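PDB 2HJ0: putative citrate lyase, alfa subunit from Streptococcus mutans, which is probably a citrate lyase alpha subunit (CitF) protein, built around two mixed beta sheets whose central strands run parallel. Local coordinates for residues A[180-192]-A[327-340]. Numbering follows the deposited sequence.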
loop_
_atom_site.group_PDB
_atom_site.type_symbol
_atom_site.label_atom_id
_atom_site.label_comp_id
_atom_site.label_asym_id
_atom_site.label_seq_id
_atom_site.Cartn_x
_atom_site.Cartn_y
_atom_site.Cartn_z
ATOM N N GLY A 180 -1.179 -12.749 -6.442
ATOM C CA GLY A 180 -1.694 -13.428 -7.611
ATOM C C GLY A 180 -0.651 -14.183 -8.402
ATOM O O GLY A 180 -0.899 -14.566 -9.544
ATOM N N THR A 181 0.506 -14.416 -7.797
ATOM C CA THR A 181 1.579 -15.109 -8.479
ATOM C C THR A 181 1.963 -16.432 -7.845
ATOM O O THR A 181 2.990 -17.006 -8.183
ATOM C CB THR A 181 2.820 -14.228 -8.537
ATOM O OG1 THR A 181 3.175 -13.841 -7.201
ATOM C CG2 THR A 181 2.550 -12.983 -9.392
ATOM N N ARG A 182 1.153 -16.921 -6.922
ATOM C CA ARG A 182 1.432 -18.194 -6.272
ATOM C C ARG A 182 0.104 -18.918 -6.107
ATOM O O ARG A 182 -0.893 -18.304 -5.746
ATOM C CB ARG A 182 2.066 -17.960 -4.900
ATOM C CG ARG A 182 3.311 -17.090 -4.926
ATOM C CD ARG A 182 4.418 -17.756 -5.718
ATOM N NE ARG A 182 4.643 -19.127 -5.249
ATOM C CZ ARG A 182 5.086 -19.449 -4.035
ATOM N NH1 ARG A 182 5.362 -18.494 -3.151
ATOM N NH2 ARG A 182 5.252 -20.730 -3.708
ATOM N N GLY A 183 0.089 -20.216 -6.373
ATOM C CA GLY A 183 -1.141 -20.983 -6.251
ATOM C C GLY A 183 -1.400 -21.840 -7.474
ATOM O O GLY A 183 -0.669 -21.750 -8.461
ATOM N N LYS A 184 -2.429 -22.681 -7.435
ATOM C CA LYS A 184 -2.721 -23.537 -8.589
ATOM C C LYS A 184 -3.564 -22.803 -9.620
ATOM O O LYS A 184 -3.802 -23.314 -10.702
ATOM C CB LYS A 184 -3.452 -24.798 -8.145
ATOM C CG LYS A 184 -4.898 -24.590 -7.783
ATOM C CD LYS A 184 -5.484 -25.819 -7.115
ATOM C CE LYS A 184 -6.989 -25.635 -6.896
ATOM N NZ LYS A 184 -7.593 -26.698 -6.043
ATOM N N THR A 185 -4.009 -21.599 -9.287
ATOM C CA THR A 185 -4.822 -20.843 -10.212
ATOM C C THR A 185 -4.403 -19.387 -10.156
ATOM O O THR A 185 -5.164 -18.533 -9.687
ATOM C CB THR A 185 -6.299 -20.934 -9.831
ATOM O OG1 THR A 185 -6.638 -22.296 -9.551
ATOM C CG2 THR A 185 -7.170 -20.418 -10.965
ATOM N N THR A 186 -3.193 -19.101 -10.630
ATOM C CA THR A 186 -2.657 -17.738 -10.625
ATOM C C THR A 186 -3.204 -16.853 -11.738
ATOM O O THR A 186 -3.809 -17.336 -12.680
ATOM C CB THR A 186 -1.120 -17.756 -10.764
ATOM O OG1 THR A 186 -0.767 -18.232 -12.073
ATOM C CG2 THR A 186 -0.497 -18.668 -9.709
ATOM N N CYS A 187 -2.981 -15.553 -11.627
ATOM C CA CYS A 187 -3.433 -14.615 -12.654
ATOM C C CYS A 187 -2.443 -13.457 -12.752
ATOM O O CYS A 187 -2.634 -12.519 -13.525
ATOM C CB CYS A 187 -4.805 -14.065 -12.298
ATOM S SG CYS A 187 -4.811 -13.218 -10.719
ATOM N N GLY A 188 -1.394 -13.524 -11.942
ATOM C CA GLY A 188 -0.393 -12.480 -11.953
ATOM C C GLY A 188 -0.776 -11.264 -11.126
ATOM O O GLY A 188 -1.078 -11.373 -9.936
ATOM N N SER A 189 -0.758 -10.096 -11.758
ATOM C CA SER A 189 -1.101 -8.869 -11.075
ATOM C C SER A 189 -2.519 -8.879 -10.508
ATOM O O SER A 189 -3.380 -9.646 -10.949
ATOM C CB SER A 189 -0.951 -7.689 -12.021
ATOM O OG SER A 189 -1.416 -6.506 -11.398
ATOM N N LEU A 190 -2.739 -8.024 -9.515
ATOM C CA LEU A 190 -4.034 -7.877 -8.859
ATOM C C LEU A 190 -4.383 -6.402 -8.720
ATOM O O LEU A 190 -5.045 -6.004 -7.767
ATOM C CB LEU A 190 -3.997 -8.513 -7.479
ATOM C CG LEU A 190 -4.050 -10.032 -7.469
ATOM C CD1 LEU A 190 -3.972 -10.522 -6.034
ATOM C CD2 LEU A 190 -5.346 -10.513 -8.134
ATOM N N GLY A 191 -3.935 -5.609 -9.692
ATOM C CA GLY A 191 -4.167 -4.177 -9.684
ATOM C C GLY A 191 -5.594 -3.684 -9.531
ATOM O O GLY A 191 -5.820 -2.654 -8.900
ATOM N N TYR A 192 -6.565 -4.384 -10.104
ATOM C CA TYR A 192 -7.928 -3.911 -9.959
ATOM C C TYR A 192 -8.438 -4.283 -8.565
ATOM O O TYR A 192 -9.125 -3.494 -7.933
ATOM C CB TYR A 192 -8.836 -4.482 -11.060
ATOM C CG TYR A 192 -8.389 -4.118 -12.466
ATOM C CD1 TYR A 192 -8.145 -2.787 -12.823
ATOM C CD2 TYR A 192 -8.140 -5.115 -13.420
ATOM C CE1 TYR A 192 -7.646 -2.461 -14.094
ATOM C CE2 TYR A 192 -7.645 -4.805 -14.691
ATOM C CZ TYR A 192 -7.394 -3.477 -15.023
ATOM O OH TYR A 192 -6.861 -3.164 -16.257
ATOM N N ASP A 327 2.828 -3.281 -14.331
ATOM C CA ASP A 327 1.727 -4.192 -14.651
ATOM C C ASP A 327 0.462 -4.033 -13.809
ATOM O O ASP A 327 0.496 -4.198 -12.589
ATOM C CB ASP A 327 2.252 -5.632 -14.497
ATOM C CG ASP A 327 1.314 -6.677 -15.060
ATOM O OD1 ASP A 327 0.087 -6.467 -15.051
ATOM O OD2 ASP A 327 1.824 -7.730 -15.502
ATOM N N VAL A 328 -0.658 -3.739 -14.463
ATOM C CA VAL A 328 -1.913 -3.602 -13.739
ATOM C C VAL A 328 -2.779 -4.829 -14.015
ATOM O O VAL A 328 -3.731 -5.124 -13.292
ATOM C CB VAL A 328 -2.677 -2.341 -14.156
ATOM C CG1 VAL A 328 -3.292 -2.520 -15.541
ATOM C CG2 VAL A 328 -3.738 -2.039 -13.122
ATOM N N GLN A 329 -2.435 -5.543 -15.073
ATOM C CA GLN A 329 -3.160 -6.745 -15.431
ATOM C C GLN A 329 -2.395 -7.575 -16.461
ATOM O O GLN A 329 -1.841 -7.041 -17.420
ATOM C CB GLN A 329 -4.536 -6.386 -15.973
ATOM C CG GLN A 329 -5.128 -7.486 -16.782
ATOM C CD GLN A 329 -6.530 -7.186 -17.207
ATOM O OE1 GLN A 329 -6.849 -6.054 -17.599
ATOM N NE2 GLN A 329 -7.390 -8.200 -17.142
ATOM N N ASP A 330 -2.367 -8.885 -16.256
ATOM C CA ASP A 330 -1.676 -9.773 -17.175
ATOM C C ASP A 330 -2.661 -10.386 -18.138
ATOM O O ASP A 330 -3.797 -10.661 -17.770
ATOM C CB ASP A 330 -0.972 -10.874 -16.406
ATOM C CG ASP A 330 0.160 -10.356 -15.590
ATOM O OD1 ASP A 330 0.148 -10.565 -14.357
ATOM O OD2 ASP A 330 1.066 -9.733 -16.187
ATOM N N PHE A 331 -2.219 -10.613 -19.369
ATOM C CA PHE A 331 -3.080 -11.191 -20.388
ATOM C C PHE A 331 -2.685 -12.603 -20.862
ATOM O O PHE A 331 -3.188 -13.085 -21.881
ATOM C CB PHE A 331 -3.177 -10.230 -21.573
ATOM C CG PHE A 331 -4.202 -9.138 -21.387
ATOM C CD1 PHE A 331 -5.442 -9.216 -22.008
ATOM C CD2 PHE A 331 -3.932 -8.037 -20.582
ATOM C CE1 PHE A 331 -6.394 -8.209 -21.827
ATOM C CE2 PHE A 331 -4.878 -7.032 -20.401
ATOM C CZ PHE A 331 -6.108 -7.117 -21.022
ATOM N N ASP A 332 -1.781 -13.254 -20.134
ATOM C CA ASP A 332 -1.365 -14.621 -20.446
ATOM C C ASP A 332 -0.471 -15.164 -19.335
ATOM O O ASP A 332 0.203 -14.404 -18.642
ATOM C CB ASP A 332 -0.660 -14.704 -21.807
ATOM C CG ASP A 332 0.571 -13.846 -21.884
ATOM O OD1 ASP A 332 1.119 -13.710 -22.995
ATOM O OD2 ASP A 332 0.999 -13.304 -20.842
ATOM N N HIS A 333 -0.471 -16.478 -19.160
ATOM C CA HIS A 333 0.313 -17.089 -18.100
ATOM C C HIS A 333 1.767 -16.622 -18.003
ATOM O O HIS A 333 2.241 -16.253 -16.928
ATOM C CB HIS A 333 0.268 -18.610 -18.234
ATOM C CG HIS A 333 1.047 -19.325 -17.181
ATOM N ND1 HIS A 333 0.747 -19.224 -15.839
ATOM C CD2 HIS A 333 2.149 -20.103 -17.266
ATOM C CE1 HIS A 333 1.636 -19.908 -15.143
ATOM N NE2 HIS A 333 2.499 -20.450 -15.983
ATOM N N PRO A 334 2.501 -16.632 -19.123
ATOM C CA PRO A 334 3.901 -16.195 -19.081
ATOM C C PRO A 334 4.100 -14.795 -18.496
ATOM O O PRO A 334 5.078 -14.557 -17.781
ATOM C CB PRO A 334 4.345 -16.310 -20.544
ATOM C CG PRO A 334 3.080 -16.125 -21.302
ATOM C CD PRO A 334 2.081 -16.919 -20.504
ATOM N N SER A 335 3.186 -13.869 -18.783
ATOM C CA SER A 335 3.311 -12.520 -18.226
ATOM C C SER A 335 3.090 -12.552 -16.727
ATOM O O SER A 335 3.754 -11.845 -15.975
ATOM C CB SER A 335 2.305 -11.563 -18.849
ATOM O OG SER A 335 2.701 -11.220 -20.162
ATOM N N ALA A 336 2.150 -13.374 -16.286
ATOM C CA ALA A 336 1.906 -13.462 -14.871
ATOM C C ALA A 336 3.155 -14.071 -14.244
ATOM O O ALA A 336 3.594 -13.645 -13.184
ATOM C CB ALA A 336 0.696 -14.311 -14.596
ATOM N N VAL A 337 3.753 -15.051 -14.909
ATOM C CA VAL A 337 4.945 -15.689 -14.363
ATOM C C VAL A 337 6.084 -14.702 -14.218
ATOM O O VAL A 337 6.773 -14.680 -13.199
ATOM C CB VAL A 337 5.388 -16.851 -15.247
ATOM C CG1 VAL A 337 6.708 -17.433 -14.736
ATOM C CG2 VAL A 337 4.296 -17.928 -15.242
ATOM N N SER A 338 6.264 -13.883 -15.247
ATOM C CA SER A 338 7.311 -12.872 -15.273
ATOM C C SER A 338 7.227 -11.897 -14.103
ATOM O O SER A 338 8.252 -11.443 -13.579
ATOM C CB SER A 338 7.237 -12.094 -16.580
ATOM O OG SER A 338 8.323 -11.205 -16.673
ATOM N N LEU A 339 6.004 -11.568 -13.706
ATOM C CA LEU A 339 5.787 -10.646 -12.604
ATOM C C LEU A 339 6.505 -11.129 -11.360
ATOM O O LEU A 339 6.842 -10.346 -10.474
ATOM C CB LEU A 339 4.298 -10.522 -12.311
ATOM C CG LEU A 339 3.926 -9.623 -11.134
ATOM C CD1 LEU A 339 4.414 -8.202 -11.388
ATOM C CD2 LEU A 339 2.412 -9.649 -10.948
ATOM N N ASP A 340 6.742 -12.430 -11.303
ATOM C CA ASP A 340 7.421 -13.022 -10.171
ATOM C C ASP A 340 8.900 -13.279 -10.457
ATOM O O ASP A 340 9.757 -13.010 -9.615
ATOM C CB ASP A 340 6.730 -14.330 -9.795
ATOM C CG ASP A 340 7.509 -15.123 -8.767
ATOM O OD1 ASP A 340 7.761 -14.588 -7.666
ATOM O OD2 ASP A 340 7.874 -16.280 -9.064
#
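Ser189 and Asp330 join the loop 180-192 to the strand 329-330 through a nearly straight hydrogen bond, Ser189 N to Asp330 OD1 at 2.8 Å and 161°, which meets the oxygen almost head-on. The side chain of Ser189 then reaches into the bend at 327-329. Ser189 CB lies 3.4 Å from Asp327 OD1, a carboxylate whose other oxygen, OD2, is bonded by His346. With OG anti to the backbone N (chi1 174°), the hydroxyl oxygen at the tip, Ser189 OG, comes within 3.2 Å of Asp327 O and 3.3 Å of Val328 O. OG also accepts from Gly191 N, two residues on, forming an ST turn.

Tyr192 crosses Gln329 obliquely, ring and amide planes 85° apart. Tyr192 OH stands 3.2 Å from Gln329 OE1, the amide carbon CD lies at the ring edge, and Val328 O approaches one face near the rim. A bound citric acid molecule lies close to the Gln329 side chain.

Further along, Ala336 CB of helix 333-341 rests 3.4 Å from Gly188 CA, which carries no side chain to stand between them, while Leu339 CD2 touches the Gly188-Ser189 backbone and Thr181 CG2. Asp332 N-caps this helix through OD2, which accepts from Ser335 N. The loop lies against helix 333-341 and strand 329-330, the latter pairing in parallel with strand 308-309; strand 346-348 touches Ser189 and Leu339, and His71 stacks on Tyr192.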